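Local coordinates for protein putative phosphosugar isomerase (Silicibacter pomeroyi DSS-3, PDB 3FJ1) that probably binds phosphosugars through its two SIS domains and may act as an isomerase or aminotransferase, although its reaction is not established, at residues A[218-223]-A[258-263]; A[226-229]-A[234-237]; A[282-287]-A[292-297]; A[298-303]-A[309-314]. All coordinates share one frame; numbering follows the deposited sequence.

Contact 1. Residues A[218-223]-A[258-263]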
loop_
_atom_site.group_PDB
_atom_site.type_symbol
_atom_site.label_atom_id
_atom_site.label_comp_id
_atom_site.label_asym_id
_atom_site.label_seq_id
_atom_site.Cartn_x
_atom_site.Cartn_y
_atom_site.Cartn_z
ATOM N N ALA A 218 -4.193 -3.987 -8.740
ATOM C CA ALA A 218 -4.909 -4.598 -7.604
ATOM C C ALA A 218 -4.875 -6.124 -7.699
ATOM O O ALA A 218 -4.633 -6.815 -6.704
ATOM C CB ALA A 218 -6.374 -4.063 -7.523
ATOM N N VAL A 219 -5.105 -6.667 -8.895
ATOM C CA VAL A 219 -5.049 -8.137 -9.086
ATOM C C VAL A 219 -3.576 -8.600 -9.135
ATOM O O VAL A 219 -3.292 -9.717 -8.754
ATOM C CB VAL A 219 -5.880 -8.673 -10.337
ATOM C CG1 VAL A 219 -7.399 -8.380 -10.172
ATOM C CG2 VAL A 219 -5.313 -8.161 -11.641
ATOM N N SER A 220 -2.630 -7.763 -9.588
ATOM C CA SER A 220 -1.216 -8.105 -9.507
ATOM C C SER A 220 -0.826 -8.294 -8.011
ATOM O O SER A 220 -0.113 -9.233 -7.642
ATOM C CB SER A 220 -0.365 -7.008 -10.163
ATOM O OG SER A 220 1.014 -7.356 -10.131
ATOM N N ASN A 221 -1.327 -7.425 -7.154
ATOM C CA ASN A 221 -1.034 -7.492 -5.707
ATOM C C ASN A 221 -1.668 -8.761 -5.112
ATOM O O ASN A 221 -1.075 -9.481 -4.321
ATOM C CB ASN A 221 -1.616 -6.261 -4.974
ATOM C CG ASN A 221 -0.872 -4.977 -5.279
ATOM O OD1 ASN A 221 0.183 -4.997 -5.922
ATOM N ND2 ASN A 221 -1.410 -3.858 -4.825
ATOM N N GLU A 222 -2.909 -9.012 -5.496
ATOM C CA GLU A 222 -3.661 -10.208 -5.032
ATOM C C GLU A 222 -2.952 -11.486 -5.468
ATOM O O GLU A 222 -2.839 -12.435 -4.696
ATOM C CB GLU A 222 -5.098 -10.158 -5.600
ATOM C CG GLU A 222 -5.979 -11.445 -5.511
ATOM C CD GLU A 222 -6.326 -11.926 -4.103
ATOM O OE1 GLU A 222 -5.988 -11.236 -3.129
ATOM O OE2 GLU A 222 -6.946 -13.035 -3.976
ATOM N N ALA A 223 -2.476 -11.491 -6.708
ATOM C CA ALA A 223 -1.786 -12.651 -7.283
ATOM C C ALA A 223 -0.522 -13.003 -6.471
ATOM O O ALA A 223 -0.319 -14.169 -6.096
ATOM C CB ALA A 223 -1.450 -12.386 -8.743
ATOM N N LEU A 258 5.162 -11.877 -14.576
ATOM C CA LEU A 258 3.828 -11.988 -15.128
ATOM C C LEU A 258 3.165 -10.615 -15.151
ATOM O O LEU A 258 2.874 -10.044 -14.088
ATOM C CB LEU A 258 3.017 -12.932 -14.254
ATOM C CG LEU A 258 1.741 -13.559 -14.806
ATOM C CD1 LEU A 258 1.088 -14.419 -13.712
ATOM C CD2 LEU A 258 0.746 -12.610 -15.460
ATOM N N GLY A 259 2.917 -10.086 -16.346
ATOM C CA GLY A 259 2.265 -8.798 -16.504
ATOM C C GLY A 259 0.756 -8.913 -16.668
ATOM O O GLY A 259 0.276 -9.467 -17.659
ATOM N N PHE A 260 0.031 -8.391 -15.678
ATOM C CA PHE A 260 -1.426 -8.310 -15.686
ATOM C C PHE A 260 -1.853 -7.098 -16.502
ATOM O O PHE A 260 -1.733 -5.957 -16.046
ATOM C CB PHE A 260 -1.989 -8.259 -14.264
ATOM C CG PHE A 260 -1.916 -9.593 -13.553
ATOM C CD1 PHE A 260 -2.890 -10.527 -13.757
ATOM C CD2 PHE A 260 -0.867 -9.908 -12.699
ATOM C CE1 PHE A 260 -2.841 -11.753 -13.103
ATOM C CE2 PHE A 260 -0.812 -11.109 -12.037
ATOM C CZ PHE A 260 -1.778 -12.027 -12.225
ATOM N N ALA A 261 -2.314 -7.373 -17.724
ATOM C CA ALA A 261 -2.831 -6.333 -18.637
ATOM C C ALA A 261 -4.332 -6.501 -18.911
ATOM O O ALA A 261 -4.761 -7.545 -19.403
ATOM C CB ALA A 261 -2.055 -6.360 -19.971
ATOM N N ALA A 262 -5.125 -5.491 -18.550
ATOM C CA ALA A 262 -6.532 -5.433 -18.871
ATOM C C ALA A 262 -6.658 -4.698 -20.203
ATOM O O ALA A 262 -5.720 -4.021 -20.632
ATOM C CB ALA A 262 -7.308 -4.662 -17.762
ATOM N N GLY A 263 -7.808 -4.840 -20.862
ATOM C CA GLY A 263 -8.100 -4.109 -22.107
ATOM C C GLY A 263 -8.567 -2.704 -21.778
ATOM O O GLY A 263 -9.738 -2.352 -21.971
#
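The aromatic ring of Phe260 is held between the helix of 218-223 on one face and Leu258, two residues earlier, on the other. On the helix side, the carbonyl oxygen of Val219 lies over the ring; on the opposite face, Leu258 CD2 sits 4.0 Å above the plane, over the ring centre. Ser220 and Ala223 approach the ring at a slant, and the Val219 side chain crosses it obliquely. Val219 CG2 comes within 4.0 Å of Phe260 CD1, while a turn further along Ala223 CB approaches Phe260 CZ to 3.5 Å. Between them Ser220 comes closest through CA, 3.7 Å from Phe260 CD2, with CB just behind. The small CB of Ala223 allows the ring to come close to the helix backbone. With CG anti to the carbonyl carbon (chi1 -74°), the Phe260 side chain reaches across to this helix. No hydrogen bond crosses the contact: Val219 O is engaged within the helix by Ala223 N, at 2.8 Å, and the hydroxyl of Ser220 turns to Ser237. Thr210 of strand 208-212 touches both Phe260 and Ala223, and Phe316 of helix 308-326 adds to the apolar surroundings. The result is buried helix-on-sheet packing, characteristic of the alpha/beta SIS fold, in which helix 217-231 lies against a five-stranded parallel sheet whose middle strand is 257-259.

Contact 2. Residues A[226-229]-A[234-237]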
loop_
_atom_site.group_PDB
_atom_site.type_symbol
_atom_site.label_atom_id
_atom_site.label_comp_id
_atom_site.label_asym_id
_atom_site.label_seq_id
_atom_site.Cartn_x
_atom_site.Cartn_y
_atom_site.Cartn_z
ATOM N N LYS A 226 -1.647 -14.504 -2.999
ATOM C CA LYS A 226 -2.175 -15.854 -3.035
ATOM C C LYS A 226 -1.141 -16.908 -3.476
ATOM O O LYS A 226 -1.209 -18.076 -3.041
ATOM C CB LYS A 226 -3.474 -15.932 -3.828
ATOM C CG LYS A 226 -4.591 -15.046 -3.230
ATOM C CD LYS A 226 -4.934 -15.378 -1.762
ATOM C CE LYS A 226 -6.024 -14.418 -1.153
ATOM N NZ LYS A 226 -7.358 -14.418 -1.806
ATOM N N PHE A 227 -0.174 -16.492 -4.280
ATOM C CA PHE A 227 0.920 -17.387 -4.648
ATOM C C PHE A 227 1.708 -17.760 -3.398
ATOM O O PHE A 227 1.998 -18.928 -3.182
ATOM C CB PHE A 227 1.816 -16.715 -5.672
ATOM C CG PHE A 227 2.951 -17.573 -6.140
ATOM C CD1 PHE A 227 2.760 -18.523 -7.114
ATOM C CD2 PHE A 227 4.221 -17.412 -5.611
ATOM C CE1 PHE A 227 3.839 -19.303 -7.559
ATOM C CE2 PHE A 227 5.282 -18.183 -6.051
ATOM C CZ PHE A 227 5.090 -19.131 -7.019
ATOM N N LYS A 228 2.019 -16.772 -2.550
ATOM C CA LYS A 228 2.730 -17.040 -1.291
ATOM C C LYS A 228 1.906 -17.913 -0.350
ATOM O O LYS A 228 2.424 -18.866 0.252
ATOM C CB LYS A 228 3.110 -15.729 -0.582
ATOM C CG LYS A 228 4.149 -14.881 -1.342
ATOM C CD LYS A 228 4.525 -13.603 -0.592
ATOM C CE LYS A 228 3.439 -12.585 -0.601
ATOM N NZ LYS A 228 3.887 -11.355 0.150
ATOM N N GLU A 229 0.628 -17.577 -0.246
ATOM C CA GLU A 229 -0.309 -18.241 0.633
ATOM C C GLU A 229 -0.439 -19.720 0.292
ATOM O O GLU A 229 -0.403 -20.596 1.162
ATOM C CB GLU A 229 -1.687 -17.626 0.405
ATOM C CG GLU A 229 -2.718 -17.873 1.496
ATOM C CD GLU A 229 -2.916 -16.618 2.360
ATOM O OE1 GLU A 229 -3.515 -15.594 1.864
ATOM O OE2 GLU A 229 -2.463 -16.658 3.518
ATOM N N HIS A 234 8.063 -17.393 -2.712
ATOM C CA HIS A 234 8.077 -15.953 -2.672
ATOM C C HIS A 234 7.509 -15.347 -3.947
ATOM O O HIS A 234 7.736 -15.871 -5.038
ATOM C CB HIS A 234 9.512 -15.454 -2.469
ATOM C CG HIS A 234 9.606 -13.971 -2.297
ATOM N ND1 HIS A 234 8.934 -13.300 -1.294
ATOM C CD2 HIS A 234 10.290 -13.034 -2.997
ATOM C CE1 HIS A 234 9.205 -12.009 -1.385
ATOM N NE2 HIS A 234 10.018 -11.820 -2.414
ATOM N N ALA A 235 6.751 -14.271 -3.779
ATOM C CA ALA A 235 6.286 -13.456 -4.880
ATOM C C ALA A 235 6.258 -11.991 -4.482
ATOM O O ALA A 235 6.107 -11.659 -3.290
ATOM C CB ALA A 235 4.907 -13.898 -5.359
ATOM N N GLU A 236 6.385 -11.108 -5.469
ATOM C CA GLU A 236 6.325 -9.655 -5.237
ATOM C C GLU A 236 5.593 -8.995 -6.399
ATOM O O GLU A 236 5.859 -9.338 -7.558
ATOM C CB GLU A 236 7.720 -9.033 -5.120
ATOM C CG GLU A 236 8.527 -9.447 -3.906
ATOM C CD GLU A 236 9.962 -8.922 -3.951
ATOM O OE1 GLU A 236 10.210 -7.827 -4.511
ATOM O OE2 GLU A 236 10.853 -9.607 -3.433
ATOM N N SER A 237 4.688 -8.070 -6.074
ATOM C CA SER A 237 3.936 -7.307 -7.051
ATOM C C SER A 237 4.479 -5.874 -7.218
ATOM O O SER A 237 4.751 -5.168 -6.231
ATOM C CB SER A 237 2.472 -7.221 -6.629
ATOM O OG SER A 237 1.755 -6.465 -7.580
HETATM O O HOH W 1 5.544 -9.782 -1.619
#
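Phe227 and Lys228 of the helix meet His234 and Ala235 side by side. Phe227 CD2 packs 3.6 Å from Ala235 CB, and the ring edge turns to the backbone, with CE2 3.5 Å from His234 O. The aliphatic part of Lys228 lies along the Ala235 backbone, its CG 3.6 Å from Ala235 N. A bend at chi3 (-72°) then carries the amine towards Ala235 O, which it reaches through a water: Lys228 NZ donates to the water at 2.9 Å, and the water donates to Ala235 O at 2.6 Å. Were Lys228 replaced by an alanine, the water would probably lose its donor and the Ala235 backbone its aliphatic cover. Further out, Phe227 is backed by Phe316 and Val320 of helix 308-326, and the backbones of His234 and Glu236 bond to strand 208-212, fixing the strand within this beta-alpha-beta unit. In one of two conformers of Glu236, His234 NE2 donates in its ring plane to the anti lone pair of OE2, at 2.6 Å; this bond would help orient the imidazole where it meets His234 of the second subunit. Chemically, the helix joins the strand by apolar packing and one water bridge, with the histidine-carboxylate pair a possible orienting influence at the dimer interface.

Contact 3. Residues A[282-287]-A[292-297]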
loop_
_atom_site.group_PDB
_atom_site.type_symbol
_atom_site.label_atom_id
_atom_site.label_comp_id
_atom_site.label_asym_id
_atom_site.label_seq_id
_atom_site.Cartn_x
_atom_site.Cartn_y
_atom_site.Cartn_z
ATOM N N ALA A 282 15.200 -11.520 -19.532
ATOM C CA ALA A 282 14.298 -12.092 -18.524
ATOM C C ALA A 282 13.153 -12.892 -19.141
ATOM O O ALA A 282 12.792 -12.708 -20.305
ATOM C CB ALA A 282 13.738 -10.987 -17.624
ATOM N N THR A 283 12.590 -13.778 -18.326
ATOM C CA THR A 283 11.465 -14.605 -18.714
ATOM C C THR A 283 10.201 -13.849 -18.336
ATOM O O THR A 283 9.894 -13.706 -17.156
ATOM C CB THR A 283 11.500 -15.921 -17.970
ATOM O OG1 THR A 283 12.726 -16.575 -18.308
ATOM C CG2 THR A 283 10.324 -16.779 -18.368
ATOM N N VAL A 284 9.510 -13.325 -19.343
ATOM C CA VAL A 284 8.343 -12.487 -19.131
ATOM C C VAL A 284 7.132 -12.945 -19.940
ATOM O O VAL A 284 7.251 -13.302 -21.128
ATOM C CB VAL A 284 8.663 -11.018 -19.508
ATOM C CG1 VAL A 284 7.498 -10.095 -19.070
ATOM C CG2 VAL A 284 9.983 -10.591 -18.900
ATOM N N PHE A 285 5.979 -12.950 -19.274
ATOM C CA PHE A 285 4.686 -13.320 -19.842
ATOM C C PHE A 285 3.722 -12.165 -19.584
ATOM O O PHE A 285 3.849 -11.456 -18.574
ATOM C CB PHE A 285 4.154 -14.574 -19.151
ATOM C CG PHE A 285 5.076 -15.780 -19.215
ATOM C CD1 PHE A 285 6.097 -15.970 -18.271
ATOM C CD2 PHE A 285 4.894 -16.737 -20.197
ATOM C CE1 PHE A 285 6.915 -17.085 -18.337
ATOM C CE2 PHE A 285 5.702 -17.839 -20.259
ATOM C CZ PHE A 285 6.713 -18.014 -19.315
ATOM N N ALA A 286 2.755 -11.945 -20.468
ATOM C CA ALA A 286 1.780 -10.861 -20.228
ATOM C C ALA A 286 0.442 -11.204 -20.830
ATOM O O ALA A 286 0.404 -11.853 -21.865
ATOM C CB ALA A 286 2.297 -9.528 -20.740
ATOM N N THR A 287 -0.649 -10.757 -20.198
ATOM C CA THR A 287 -2.035 -11.092 -20.612
ATOM C C THR A 287 -2.548 -10.106 -21.669
ATOM O O THR A 287 -3.571 -9.467 -21.481
ATOM C CB THR A 287 -3.020 -11.102 -19.412
ATOM O OG1 THR A 287 -3.112 -9.778 -18.863
ATOM C CG2 THR A 287 -2.554 -12.069 -18.252
ATOM N N THR A 292 5.339 -7.993 -28.086
ATOM C CA THR A 292 6.007 -8.505 -29.270
ATOM C C THR A 292 7.263 -9.311 -28.920
ATOM O O THR A 292 7.767 -10.052 -29.769
ATOM C CB THR A 292 6.343 -7.333 -30.201
ATOM O OG1 THR A 292 7.420 -6.568 -29.665
ATOM C CG2 THR A 292 5.129 -6.409 -30.323
ATOM N N ARG A 293 7.748 -9.176 -27.679
ATOM C CA ARG A 293 8.934 -9.869 -27.171
ATOM C C ARG A 293 8.507 -10.794 -26.010
ATOM O O ARG A 293 8.768 -11.985 -26.000
ATOM C CB ARG A 293 9.928 -8.807 -26.677
ATOM C CG ARG A 293 11.324 -9.298 -26.323
ATOM C CD ARG A 293 12.286 -9.162 -27.491
ATOM N NE ARG A 293 12.696 -7.767 -27.703
ATOM C CZ ARG A 293 13.527 -7.364 -28.659
ATOM N NH1 ARG A 293 14.041 -8.242 -29.508
ATOM N NH2 ARG A 293 13.848 -6.077 -28.771
ATOM N N ALA A 294 7.851 -10.215 -25.003
ATOM C CA ALA A 294 7.326 -11.000 -23.889
ATOM C C ALA A 294 6.316 -12.011 -24.467
ATOM O O ALA A 294 5.728 -11.763 -25.538
ATOM C CB ALA A 294 6.635 -10.078 -22.833
ATOM N N ARG A 295 6.144 -13.148 -23.801
ATOM C CA ARG A 295 5.240 -14.183 -24.280
ATOM C C ARG A 295 3.797 -13.794 -24.002
ATOM O O ARG A 295 3.524 -13.237 -22.931
ATOM C CB ARG A 295 5.582 -15.531 -23.621
ATOM C CG ARG A 295 6.996 -16.006 -23.960
ATOM C CD ARG A 295 7.307 -17.399 -23.421
ATOM N NE ARG A 295 6.496 -18.470 -24.020
ATOM C CZ ARG A 295 6.597 -19.764 -23.688
ATOM N NH1 ARG A 295 7.475 -20.151 -22.756
ATOM N NH2 ARG A 295 5.821 -20.675 -24.284
ATOM N N VAL A 296 2.888 -14.052 -24.956
ATOM C CA VAL A 296 1.460 -13.757 -24.756
ATOM C C VAL A 296 0.819 -14.858 -23.938
ATOM O O VAL A 296 0.957 -16.045 -24.265
ATOM C CB VAL A 296 0.685 -13.613 -26.088
ATOM C CG1 VAL A 296 -0.795 -13.434 -25.821
ATOM C CG2 VAL A 296 1.288 -12.464 -26.918
ATOM N N LEU A 297 0.150 -14.480 -22.844
ATOM C CA LEU A 297 -0.585 -15.447 -22.049
ATOM C C LEU A 297 -2.025 -15.479 -22.508
ATOM O O LEU A 297 -2.651 -14.427 -22.725
ATOM C CB LEU A 297 -0.588 -15.101 -20.563
ATOM C CG LEU A 297 0.703 -15.271 -19.778
ATOM C CD1 LEU A 297 0.580 -14.501 -18.437
ATOM C CD2 LEU A 297 1.046 -16.737 -19.575
#
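Phe285 and Arg295 are paired neighbours in two short parallel strands, their side chains on the same face of the sheet. Three backbone hydrogen bonds bind the strands. Arg295 N donates to Val284 O at 2.9 Å, Ala286 N returns a bond to Arg295 O, with the donor almost in line with the C=O (177°), and Leu297 N reaches Ala286 O at 2.8 Å. A CA-H...O contact from Phe285 CA, 3.3 Å from Arg295 O, gives that oxygen a second approach. Among the side chains, those of Phe285 and Arg295 run alongside each other in the same direction. Arg295 CD lies 3.6 Å from Phe285 CE2, and the bend at chi3 (65°) beyond it turns the guanidinium obliquely beside the ring, the planes 37° apart. Apolar packing continues where Leu297 crosses Phe285 at about a right angle, with CG 3.6 Å from Phe285 CB and CD2 3.9 Å from Phe285 CD2. Val284 CG1 meets Ala294 CB at 3.9 Å. A serine in place of Phe285 would lack the ring, which would probably leave Arg295 CD and the guanidinium without support and open a gap by Leu297 CD2. Around the pair, Asp275 holds the backbone nitrogens of Thr292, Arg293 and Ala294; helix 196-204 covers Phe285, Arg295 and Leu297, helix 267-279 packs on Val284, and strand 257-259 continues the sheet beyond 284-286, leaving 295-296 as its outermost strand within the chain.

Contact 4. Residues A[298-303]-A[309-314]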
loop_
_atom_site.group_PDB
_atom_site.type_symbol
_atom_site.label_atom_id
_atom_site.label_comp_id
_atom_site.label_asym_id
_atom_site.label_seq_id
_atom_site.Cartn_x
_atom_site.Cartn_y
_atom_site.Cartn_z
ATOM N N GLU A 298 -2.552 -16.686 -22.602
ATOM C CA GLU A 298 -3.948 -16.906 -22.951
ATOM C C GLU A 298 -4.839 -16.154 -21.967
ATOM O O GLU A 298 -4.614 -16.245 -20.772
ATOM C CB GLU A 298 -4.238 -18.386 -22.847
ATOM C CG GLU A 298 -5.419 -18.782 -23.623
ATOM C CD GLU A 298 -5.614 -20.280 -23.690
ATOM O OE1 GLU A 298 -4.673 -21.068 -23.448
ATOM O OE2 GLU A 298 -6.755 -20.647 -23.995
ATOM N N HIS A 299 -5.813 -15.389 -22.471
ATOM C CA HIS A 299 -6.731 -14.648 -21.602
ATOM C C HIS A 299 -8.095 -14.359 -22.226
ATOM O O HIS A 299 -8.269 -14.384 -23.456
ATOM C CB HIS A 299 -6.097 -13.310 -21.162
ATOM C CG HIS A 299 -5.779 -12.404 -22.308
ATOM N ND1 HIS A 299 -4.685 -12.599 -23.129
ATOM C CD2 HIS A 299 -6.453 -11.353 -22.817
ATOM C CE1 HIS A 299 -4.691 -11.682 -24.079
ATOM N NE2 HIS A 299 -5.747 -10.903 -23.907
ATOM N N VAL A 300 -9.050 -14.034 -21.356
ATOM C CA VAL A 300 -10.405 -13.747 -21.791
ATOM C C VAL A 300 -10.817 -12.317 -21.427
ATOM O O VAL A 300 -10.813 -11.943 -20.248
ATOM C CB VAL A 300 -11.408 -14.752 -21.184
ATOM C CG1 VAL A 300 -12.782 -14.536 -21.808
ATOM C CG2 VAL A 300 -10.927 -16.222 -21.351
ATOM N N ARG A 301 -11.133 -11.511 -22.440
ATOM C CA ARG A 301 -11.600 -10.175 -22.217
ATOM C C ARG A 301 -13.091 -10.216 -21.824
ATOM O O ARG A 301 -13.818 -11.145 -22.201
ATOM C CB ARG A 301 -11.348 -9.309 -23.450
ATOM C CG ARG A 301 -9.885 -9.055 -23.747
ATOM C CD ARG A 301 -9.288 -8.070 -22.759
ATOM N NE ARG A 301 -7.884 -7.745 -22.980
ATOM C CZ ARG A 301 -6.896 -7.941 -22.103
ATOM N NH1 ARG A 301 -7.098 -8.510 -20.914
ATOM N NH2 ARG A 301 -5.672 -7.541 -22.422
ATOM N N SER A 302 -13.512 -9.211 -21.058
ATOM C CA SER A 302 -14.817 -9.201 -20.391
ATOM C C SER A 302 -15.918 -8.301 -20.974
ATOM O O SER A 302 -17.079 -8.467 -20.611
ATOM C CB SER A 302 -14.605 -8.801 -18.934
ATOM O OG SER A 302 -14.359 -7.425 -18.820
ATOM N N GLY A 303 -15.560 -7.375 -21.860
ATOM C CA GLY A 303 -16.503 -6.372 -22.359
ATOM C C GLY A 303 -16.330 -4.983 -21.772
ATOM O O GLY A 303 -16.901 -4.021 -22.283
ATOM N N PRO A 309 -9.812 -7.297 -15.121
ATOM C CA PRO A 309 -8.920 -7.913 -14.136
ATOM C C PRO A 309 -9.466 -9.160 -13.432
ATOM O O PRO A 309 -8.680 -10.015 -13.067
ATOM C CB PRO A 309 -8.627 -6.766 -13.158
ATOM C CG PRO A 309 -8.786 -5.540 -13.987
ATOM C CD PRO A 309 -9.979 -5.855 -14.860
ATOM N N LEU A 310 -10.781 -9.267 -13.266
ATOM C CA LEU A 310 -11.365 -10.439 -12.633
ATOM C C LEU A 310 -11.142 -11.696 -13.481
ATOM O O LEU A 310 -10.873 -12.792 -12.954
ATOM C CB LEU A 310 -12.844 -10.211 -12.344
ATOM C CG LEU A 310 -13.179 -9.255 -11.182
ATOM C CD1 LEU A 310 -14.656 -8.988 -11.233
ATOM C CD2 LEU A 310 -12.725 -9.799 -9.809
ATOM N N SER A 311 -11.225 -11.552 -14.802
ATOM C CA SER A 311 -10.961 -12.682 -15.666
ATOM C C SER A 311 -9.470 -13.122 -15.503
ATOM O O SER A 311 -9.141 -14.309 -15.387
ATOM C CB SER A 311 -11.298 -12.286 -17.114
ATOM O OG SER A 311 -10.843 -13.282 -18.015
ATOM N N LEU A 312 -8.567 -12.153 -15.464
ATOM C CA LEU A 312 -7.133 -12.443 -15.348
ATOM C C LEU A 312 -6.778 -13.169 -14.047
ATOM O O LEU A 312 -5.997 -14.094 -14.046
ATOM C CB LEU A 312 -6.335 -11.134 -15.422
ATOM C CG LEU A 312 -6.568 -10.225 -16.623
ATOM C CD1 LEU A 312 -5.679 -8.990 -16.548
ATOM C CD2 LEU A 312 -6.303 -11.023 -17.925
ATOM N N ILE A 313 -7.352 -12.719 -12.926
ATOM C CA ILE A 313 -7.075 -13.346 -11.643
ATOM C C ILE A 313 -7.630 -14.770 -11.593
ATOM O O ILE A 313 -7.024 -15.620 -10.963
ATOM C CB ILE A 313 -7.524 -12.495 -10.434
ATOM C CG1 ILE A 313 -6.761 -12.925 -9.153
ATOM C CG2 ILE A 313 -9.088 -12.462 -10.280
ATOM C CD1 ILE A 313 -5.228 -12.606 -9.123
ATOM N N VAL A 314 -8.771 -15.028 -12.226
ATOM C CA VAL A 314 -9.313 -16.402 -12.273
ATOM C C VAL A 314 -8.320 -17.322 -13.031
ATOM O O VAL A 314 -8.019 -18.456 -12.578
ATOM C CB VAL A 314 -10.750 -16.461 -12.829
ATOM C CG1 VAL A 314 -11.159 -17.917 -13.112
ATOM C CG2 VAL A 314 -11.767 -15.784 -11.818
HETATM O O HOH W 2 -8.416 -14.599 -18.596
#
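Ser311 turns its hydroxyl anti to the backbone N (chi1 170°), which sends OG from the helix to the extended backbone at Val300. On the facing segment, a bend at chi2 (-73°) folds Arg301 back, although the side chain sets out away from the helix, and brings the edge of its guanidinium to Leu312. The central link is the hydrogen bond from Ser311 OG to Val300 O, 2.6 Å long, which lies in the carbonyl plane and uses a lone pair. The same hydroxyl accepts from a water at 2.8 Å, and that water takes the hydrogen of Val300 N at 2.9 Å. One serine therefore serves both backbone polar groups of Val300, directly and through water. Beside it, Leu312 CD2 is met by His299 CB at 4.0 Å and, at the edge of the guanidinium, by Arg301 NH1, also at 4.0 Å. His299 CD2 lies over the guanidinium centre, 3.4 Å above its plane. Beyond the segments, Arg301 NH1 bonds to Ala261 O and NH2 forms a salt bridge with Glu267, while Val300 packs on helix 183-191. The chemistry implies a polar attachment of an irregular loop to the helix through one hydroxyl and its water, while the arginine, its charge probably balanced by Glu267, rests its edge against the Leu312 methyl under the cover of His299.

All four contacts fall in the second SIS region. From the N-terminal side, helix 217-231 opens both contact 1 and contact 2. The short turn into strand 235-239 is closed by contact 2, which lies wholly within the longer loop that contact 1 closes on reaching 258-263. Contacts 3 and 4 follow in series, and no loops cross: contact 3 joins the last two strands, and contact 4 sets the loop after them on helix 308-326. Contacts 1 to 3 share one parallel sheet. Asn221 bonds with Ser237 to join contacts 1 and 2, Gly259 pairs with Phe285 to join 1 and 3, and a weak bond from Arg301 to Thr287 O ties contact 4 to contact 3.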